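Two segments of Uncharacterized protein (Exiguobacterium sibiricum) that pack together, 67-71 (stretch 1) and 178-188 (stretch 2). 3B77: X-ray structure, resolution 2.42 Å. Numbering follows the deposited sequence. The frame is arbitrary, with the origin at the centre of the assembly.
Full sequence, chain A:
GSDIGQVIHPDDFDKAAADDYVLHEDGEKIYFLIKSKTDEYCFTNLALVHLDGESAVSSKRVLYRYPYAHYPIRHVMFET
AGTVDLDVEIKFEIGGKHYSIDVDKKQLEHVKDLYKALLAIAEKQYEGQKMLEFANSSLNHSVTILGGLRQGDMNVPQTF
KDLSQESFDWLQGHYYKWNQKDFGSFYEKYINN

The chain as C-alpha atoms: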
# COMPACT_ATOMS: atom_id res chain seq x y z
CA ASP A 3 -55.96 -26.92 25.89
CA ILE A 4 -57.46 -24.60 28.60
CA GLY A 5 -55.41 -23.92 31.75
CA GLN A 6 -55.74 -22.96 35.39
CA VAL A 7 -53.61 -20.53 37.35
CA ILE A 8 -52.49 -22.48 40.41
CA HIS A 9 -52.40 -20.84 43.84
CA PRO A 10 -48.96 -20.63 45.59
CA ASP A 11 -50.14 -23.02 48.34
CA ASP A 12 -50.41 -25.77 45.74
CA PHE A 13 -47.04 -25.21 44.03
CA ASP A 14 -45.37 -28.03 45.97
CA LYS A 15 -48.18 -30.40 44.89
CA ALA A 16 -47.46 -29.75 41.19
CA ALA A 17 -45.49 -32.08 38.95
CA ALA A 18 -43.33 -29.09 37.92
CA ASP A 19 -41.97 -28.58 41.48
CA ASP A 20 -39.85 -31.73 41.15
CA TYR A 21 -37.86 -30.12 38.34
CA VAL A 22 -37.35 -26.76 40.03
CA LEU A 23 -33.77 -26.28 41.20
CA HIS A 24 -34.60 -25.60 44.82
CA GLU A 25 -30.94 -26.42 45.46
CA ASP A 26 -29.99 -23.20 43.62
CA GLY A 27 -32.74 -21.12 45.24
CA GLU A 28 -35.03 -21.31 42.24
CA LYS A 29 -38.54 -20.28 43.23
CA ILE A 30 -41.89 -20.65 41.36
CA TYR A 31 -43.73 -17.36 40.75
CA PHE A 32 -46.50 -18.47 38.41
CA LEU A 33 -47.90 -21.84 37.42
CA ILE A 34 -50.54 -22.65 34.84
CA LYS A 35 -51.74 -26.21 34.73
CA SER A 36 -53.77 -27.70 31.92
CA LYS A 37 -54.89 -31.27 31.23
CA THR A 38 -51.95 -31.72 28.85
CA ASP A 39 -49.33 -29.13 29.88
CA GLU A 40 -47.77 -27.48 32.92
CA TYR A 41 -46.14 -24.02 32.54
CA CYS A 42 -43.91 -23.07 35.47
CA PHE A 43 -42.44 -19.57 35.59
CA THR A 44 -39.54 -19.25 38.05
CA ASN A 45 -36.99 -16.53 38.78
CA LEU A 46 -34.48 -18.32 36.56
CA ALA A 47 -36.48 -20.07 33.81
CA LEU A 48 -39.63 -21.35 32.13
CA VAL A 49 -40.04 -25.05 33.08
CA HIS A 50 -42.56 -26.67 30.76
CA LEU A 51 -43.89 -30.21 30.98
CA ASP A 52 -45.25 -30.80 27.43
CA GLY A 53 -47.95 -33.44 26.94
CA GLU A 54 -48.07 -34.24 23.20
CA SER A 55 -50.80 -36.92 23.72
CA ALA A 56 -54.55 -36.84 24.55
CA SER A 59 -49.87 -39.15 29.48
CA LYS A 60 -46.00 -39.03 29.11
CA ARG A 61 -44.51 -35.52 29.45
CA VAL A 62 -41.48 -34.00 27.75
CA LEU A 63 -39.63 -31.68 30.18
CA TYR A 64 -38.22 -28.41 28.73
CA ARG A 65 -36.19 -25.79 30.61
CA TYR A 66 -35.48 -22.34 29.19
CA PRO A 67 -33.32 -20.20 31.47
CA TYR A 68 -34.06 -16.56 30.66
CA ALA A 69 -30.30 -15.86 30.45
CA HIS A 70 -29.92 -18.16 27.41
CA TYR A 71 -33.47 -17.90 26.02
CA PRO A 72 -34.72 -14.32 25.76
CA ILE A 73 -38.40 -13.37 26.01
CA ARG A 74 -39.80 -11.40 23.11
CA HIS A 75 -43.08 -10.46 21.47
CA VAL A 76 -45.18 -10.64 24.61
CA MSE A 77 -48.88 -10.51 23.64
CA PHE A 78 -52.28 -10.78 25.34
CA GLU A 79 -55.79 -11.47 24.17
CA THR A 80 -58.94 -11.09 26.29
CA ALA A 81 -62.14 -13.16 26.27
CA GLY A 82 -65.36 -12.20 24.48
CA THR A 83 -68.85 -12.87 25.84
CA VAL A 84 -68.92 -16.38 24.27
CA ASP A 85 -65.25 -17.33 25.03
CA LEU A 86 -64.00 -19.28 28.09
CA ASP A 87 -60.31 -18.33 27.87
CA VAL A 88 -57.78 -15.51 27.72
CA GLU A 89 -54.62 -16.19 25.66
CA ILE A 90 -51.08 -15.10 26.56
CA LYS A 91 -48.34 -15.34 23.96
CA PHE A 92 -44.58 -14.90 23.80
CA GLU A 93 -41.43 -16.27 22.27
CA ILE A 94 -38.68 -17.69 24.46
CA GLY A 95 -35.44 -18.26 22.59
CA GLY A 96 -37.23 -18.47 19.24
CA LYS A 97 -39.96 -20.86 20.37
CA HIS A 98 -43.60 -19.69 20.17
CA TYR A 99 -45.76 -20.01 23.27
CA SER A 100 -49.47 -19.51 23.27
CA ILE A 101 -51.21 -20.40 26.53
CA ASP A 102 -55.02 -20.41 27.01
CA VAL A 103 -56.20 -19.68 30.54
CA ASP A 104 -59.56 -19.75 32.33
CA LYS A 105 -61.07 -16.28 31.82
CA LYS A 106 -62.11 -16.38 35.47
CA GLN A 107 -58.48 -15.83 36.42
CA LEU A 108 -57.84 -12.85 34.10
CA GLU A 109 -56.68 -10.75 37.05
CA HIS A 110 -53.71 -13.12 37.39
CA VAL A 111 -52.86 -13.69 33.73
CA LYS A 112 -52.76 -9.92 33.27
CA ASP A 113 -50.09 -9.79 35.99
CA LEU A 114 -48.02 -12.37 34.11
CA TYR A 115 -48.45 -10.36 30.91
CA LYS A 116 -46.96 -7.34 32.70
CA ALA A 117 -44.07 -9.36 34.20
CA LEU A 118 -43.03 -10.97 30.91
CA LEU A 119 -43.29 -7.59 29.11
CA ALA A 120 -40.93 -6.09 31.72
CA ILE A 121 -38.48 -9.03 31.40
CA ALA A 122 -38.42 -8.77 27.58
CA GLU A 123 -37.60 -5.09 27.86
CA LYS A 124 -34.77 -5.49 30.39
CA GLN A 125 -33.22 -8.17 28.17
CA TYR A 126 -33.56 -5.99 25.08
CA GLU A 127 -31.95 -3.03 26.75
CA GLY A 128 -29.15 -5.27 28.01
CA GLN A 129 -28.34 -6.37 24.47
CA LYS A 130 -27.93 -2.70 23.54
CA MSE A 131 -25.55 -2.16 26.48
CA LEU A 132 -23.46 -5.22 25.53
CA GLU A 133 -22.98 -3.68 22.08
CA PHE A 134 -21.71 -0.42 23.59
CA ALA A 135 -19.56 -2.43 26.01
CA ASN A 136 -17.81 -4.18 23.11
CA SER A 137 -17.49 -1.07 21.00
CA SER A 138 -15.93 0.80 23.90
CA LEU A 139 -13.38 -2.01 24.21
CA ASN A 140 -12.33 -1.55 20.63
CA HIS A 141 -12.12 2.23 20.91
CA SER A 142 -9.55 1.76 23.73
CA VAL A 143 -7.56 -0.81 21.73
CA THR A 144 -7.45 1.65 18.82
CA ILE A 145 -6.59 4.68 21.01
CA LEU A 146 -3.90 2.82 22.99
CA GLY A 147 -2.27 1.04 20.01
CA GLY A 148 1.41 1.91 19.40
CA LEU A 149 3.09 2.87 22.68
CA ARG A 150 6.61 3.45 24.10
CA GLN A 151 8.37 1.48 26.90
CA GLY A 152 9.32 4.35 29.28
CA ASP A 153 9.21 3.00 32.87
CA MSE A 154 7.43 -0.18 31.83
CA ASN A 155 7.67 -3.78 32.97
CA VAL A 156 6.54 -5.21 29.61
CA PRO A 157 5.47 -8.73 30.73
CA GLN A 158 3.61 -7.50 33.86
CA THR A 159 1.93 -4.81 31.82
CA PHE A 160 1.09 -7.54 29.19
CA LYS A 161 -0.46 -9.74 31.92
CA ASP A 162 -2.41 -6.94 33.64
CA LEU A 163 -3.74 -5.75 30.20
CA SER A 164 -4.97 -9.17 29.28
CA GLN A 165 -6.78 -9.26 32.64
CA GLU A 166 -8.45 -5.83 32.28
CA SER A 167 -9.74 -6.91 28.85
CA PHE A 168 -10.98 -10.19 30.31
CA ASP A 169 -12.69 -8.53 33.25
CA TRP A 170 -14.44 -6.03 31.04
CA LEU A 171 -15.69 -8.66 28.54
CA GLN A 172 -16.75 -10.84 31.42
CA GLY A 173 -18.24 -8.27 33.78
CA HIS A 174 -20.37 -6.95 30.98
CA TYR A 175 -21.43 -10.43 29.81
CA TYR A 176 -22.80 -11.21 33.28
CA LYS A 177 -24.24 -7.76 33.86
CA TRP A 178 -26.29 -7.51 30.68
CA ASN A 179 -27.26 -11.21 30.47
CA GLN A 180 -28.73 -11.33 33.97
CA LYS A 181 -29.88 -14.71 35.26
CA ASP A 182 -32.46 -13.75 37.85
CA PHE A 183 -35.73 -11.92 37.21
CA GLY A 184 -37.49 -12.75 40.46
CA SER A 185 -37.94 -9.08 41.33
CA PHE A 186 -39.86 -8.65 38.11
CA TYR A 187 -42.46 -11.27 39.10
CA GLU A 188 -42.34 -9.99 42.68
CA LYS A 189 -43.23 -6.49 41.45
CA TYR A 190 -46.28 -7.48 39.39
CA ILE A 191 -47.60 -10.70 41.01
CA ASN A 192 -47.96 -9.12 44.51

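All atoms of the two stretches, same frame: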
# COMPACT_ATOMS: atom_id res chain seq x y z
N PRO A 67 -33.81 -21.28 30.62
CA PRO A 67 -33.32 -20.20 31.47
C PRO A 67 -33.36 -18.89 30.71
O PRO A 67 -32.94 -18.85 29.56
CB PRO A 67 -31.87 -20.62 31.77
CG PRO A 67 -31.84 -22.10 31.54
CD PRO A 67 -32.76 -22.29 30.37
N TYR A 68 -33.87 -17.85 31.34
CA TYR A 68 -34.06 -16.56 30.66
C TYR A 68 -32.75 -16.07 30.06
O TYR A 68 -32.74 -15.54 28.92
CB TYR A 68 -34.63 -15.50 31.62
CG TYR A 68 -35.89 -15.94 32.33
CD1 TYR A 68 -36.96 -16.48 31.62
CD2 TYR A 68 -36.01 -15.80 33.69
CE1 TYR A 68 -38.12 -16.88 32.27
CE2 TYR A 68 -37.15 -16.18 34.35
CZ TYR A 68 -38.21 -16.73 33.65
OH TYR A 68 -39.34 -17.13 34.32
N ALA A 69 -31.67 -16.26 30.83
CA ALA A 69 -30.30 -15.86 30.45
C ALA A 69 -29.85 -16.39 29.10
O ALA A 69 -29.07 -15.74 28.45
CB ALA A 69 -29.30 -16.25 31.52
N HIS A 70 -30.31 -17.57 28.70
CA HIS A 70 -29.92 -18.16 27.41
C HIS A 70 -31.06 -18.16 26.42
O HIS A 70 -30.84 -18.40 25.23
CB HIS A 70 -29.43 -19.59 27.61
CG HIS A 70 -28.31 -19.70 28.59
ND1 HIS A 70 -27.11 -19.05 28.42
CD2 HIS A 70 -28.22 -20.36 29.78
CE1 HIS A 70 -26.32 -19.29 29.46
NE2 HIS A 70 -26.97 -20.09 30.29
N TYR A 71 -32.29 -17.94 26.90
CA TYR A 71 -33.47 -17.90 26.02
C TYR A 71 -34.25 -16.64 26.32
O TYR A 71 -35.06 -16.61 27.22
CB TYR A 71 -34.34 -19.13 26.25
CG TYR A 71 -33.66 -20.42 25.97
CD1 TYR A 71 -33.61 -20.92 24.70
CD2 TYR A 71 -33.04 -21.12 26.97
CE1 TYR A 71 -32.98 -22.10 24.42
CE2 TYR A 71 -32.41 -22.30 26.71
CZ TYR A 71 -32.36 -22.78 25.43
OH TYR A 71 -31.71 -23.97 25.14
N TRP A 178 -25.25 -7.77 31.63
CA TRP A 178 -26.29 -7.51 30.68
C TRP A 178 -26.99 -8.78 30.18
O TRP A 178 -27.89 -8.68 29.37
CB TRP A 178 -25.76 -6.68 29.50
CG TRP A 178 -25.03 -5.46 29.93
CD1 TRP A 178 -23.71 -5.20 29.77
CD2 TRP A 178 -25.56 -4.37 30.67
NE1 TRP A 178 -23.38 -3.99 30.37
CE2 TRP A 178 -24.50 -3.47 30.93
CE3 TRP A 178 -26.83 -4.08 31.16
CZ2 TRP A 178 -24.68 -2.28 31.60
CZ3 TRP A 178 -27.02 -2.90 31.84
CH2 TRP A 178 -25.94 -2.01 32.08
N ASN A 179 -26.54 -9.95 30.63
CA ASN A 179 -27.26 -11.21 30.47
C ASN A 179 -27.61 -11.70 31.86
O ASN A 179 -27.16 -12.78 32.26
CB ASN A 179 -26.41 -12.30 29.83
CG ASN A 179 -26.08 -12.02 28.43
OD1 ASN A 179 -26.95 -12.06 27.55
ND2 ASN A 179 -24.81 -11.80 28.17
N GLN A 180 -28.40 -10.94 32.61
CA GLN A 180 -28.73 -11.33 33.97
C GLN A 180 -29.51 -12.65 34.04
O GLN A 180 -30.27 -13.01 33.13
CB GLN A 180 -29.40 -10.19 34.73
CG GLN A 180 -30.88 -10.01 34.60
CD GLN A 180 -31.38 -8.75 35.37
OE1 GLN A 180 -30.81 -7.65 35.25
NE2 GLN A 180 -32.46 -8.91 36.16
N LYS A 181 -29.29 -13.39 35.11
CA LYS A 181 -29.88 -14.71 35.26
C LYS A 181 -31.24 -14.68 35.95
O LYS A 181 -32.16 -15.40 35.56
CB LYS A 181 -28.91 -15.63 36.02
CG LYS A 181 -27.86 -16.22 35.11
CD LYS A 181 -26.61 -16.70 35.81
CE LYS A 181 -25.85 -17.73 34.90
NZ LYS A 181 -25.98 -17.46 33.40
N ASP A 182 -31.34 -13.81 36.95
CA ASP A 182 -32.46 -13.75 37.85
C ASP A 182 -33.40 -12.56 37.59
O ASP A 182 -32.98 -11.40 37.53
CB ASP A 182 -31.90 -13.68 39.27
CG ASP A 182 -32.88 -14.08 40.30
OD1 ASP A 182 -34.09 -13.87 40.12
OD2 ASP A 182 -32.43 -14.60 41.32
N PHE A 183 -34.68 -12.87 37.49
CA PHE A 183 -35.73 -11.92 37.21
C PHE A 183 -36.85 -12.11 38.22
O PHE A 183 -38.03 -11.83 37.92
CB PHE A 183 -36.25 -12.16 35.79
CG PHE A 183 -35.30 -11.69 34.70
CD1 PHE A 183 -35.30 -10.37 34.29
CD2 PHE A 183 -34.43 -12.58 34.08
CE1 PHE A 183 -34.44 -9.95 33.32
CE2 PHE A 183 -33.59 -12.16 33.08
CZ PHE A 183 -33.59 -10.84 32.71
N GLY A 184 -36.50 -12.58 39.41
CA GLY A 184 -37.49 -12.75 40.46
C GLY A 184 -38.19 -11.45 40.81
O GLY A 184 -39.41 -11.40 40.94
N SER A 185 -37.41 -10.38 40.92
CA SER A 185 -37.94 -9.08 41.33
C SER A 185 -38.97 -8.58 40.34
O SER A 185 -39.86 -7.82 40.71
CB SER A 185 -36.81 -8.07 41.49
OG SER A 185 -36.00 -8.00 40.34
N PHE A 186 -38.87 -9.02 39.10
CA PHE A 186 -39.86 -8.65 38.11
C PHE A 186 -41.22 -9.34 38.34
O PHE A 186 -42.26 -8.73 38.13
CB PHE A 186 -39.35 -8.93 36.70
CG PHE A 186 -38.24 -8.04 36.29
CD1 PHE A 186 -36.97 -8.24 36.77
CD2 PHE A 186 -38.46 -6.98 35.46
CE1 PHE A 186 -35.95 -7.40 36.40
CE2 PHE A 186 -37.44 -6.15 35.09
CZ PHE A 186 -36.19 -6.35 35.56
N TYR A 187 -41.22 -10.60 38.74
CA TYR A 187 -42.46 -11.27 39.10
C TYR A 187 -42.95 -10.76 40.45
O TYR A 187 -44.14 -10.57 40.66
CB TYR A 187 -42.26 -12.77 39.18
CG TYR A 187 -42.01 -13.44 37.86
CD1 TYR A 187 -43.04 -13.57 36.94
CD2 TYR A 187 -40.77 -13.95 37.53
CE1 TYR A 187 -42.84 -14.17 35.73
CE2 TYR A 187 -40.57 -14.57 36.31
CZ TYR A 187 -41.61 -14.68 35.40
OH TYR A 187 -41.44 -15.27 34.14
N GLU A 188 -42.02 -10.52 41.36
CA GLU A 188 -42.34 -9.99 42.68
C GLU A 188 -43.09 -8.67 42.56
O GLU A 188 -44.04 -8.44 43.28
CB GLU A 188 -41.05 -9.79 43.48
CG GLU A 188 -41.13 -10.15 44.96
CD GLU A 188 -39.80 -10.75 45.49
OE1 GLU A 188 -38.71 -10.51 44.90
OE2 GLU A 188 -39.87 -11.50 46.49
O HOH W 1 -31.78 -17.40 33.76

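Stretch 1 is a tight turn. Touching residues of the two stretches are at least 110 positions apart in sequence. The amides of His70 and Tyr71 both bond to Pro67 O (3.0 Å from His70 N, 2.9 Å from Tyr71 N). Residues 179-183 form an irregular loop that leads into a helix starting at Gly184, with Phe183 at the N-cap position. Asp182 OD1 accepts a hydrogen bond from Gly184 N (2.8 Å) at this entry. The nearest CA atoms across the stretches are those of Ala69 and Lys181, 5.0 Å apart.

One direct hydrogen bond joins the stretches. Tyr187 OH donates to Tyr68 OH at 2.8 Å. Both tyrosines are buried, so the bond pairs two polar groups within the interior.

A water adds a second polar link. Water 1 accepts from Ala69 N (3.1 Å) and donates to Lys181 O (2.7 Å), bridging the two backbones.

The remaining contacts are mainly van der Waals. The CA-to-CB bond of Tyr68 points toward stretch 2, and Tyr68 CD2 lies 3.6 Å from Phe183 CD2. The two ring planes are 80° apart, in an oblique arrangement. Ala69 CB points toward the loop and lies 3.7 Å from Gln180 O and 3.9 Å from Lys181 CG. The Lys181 side chain starts away from stretch 1, but its end returns, placing Lys181 NZ 4.2 Å from His70 NE2.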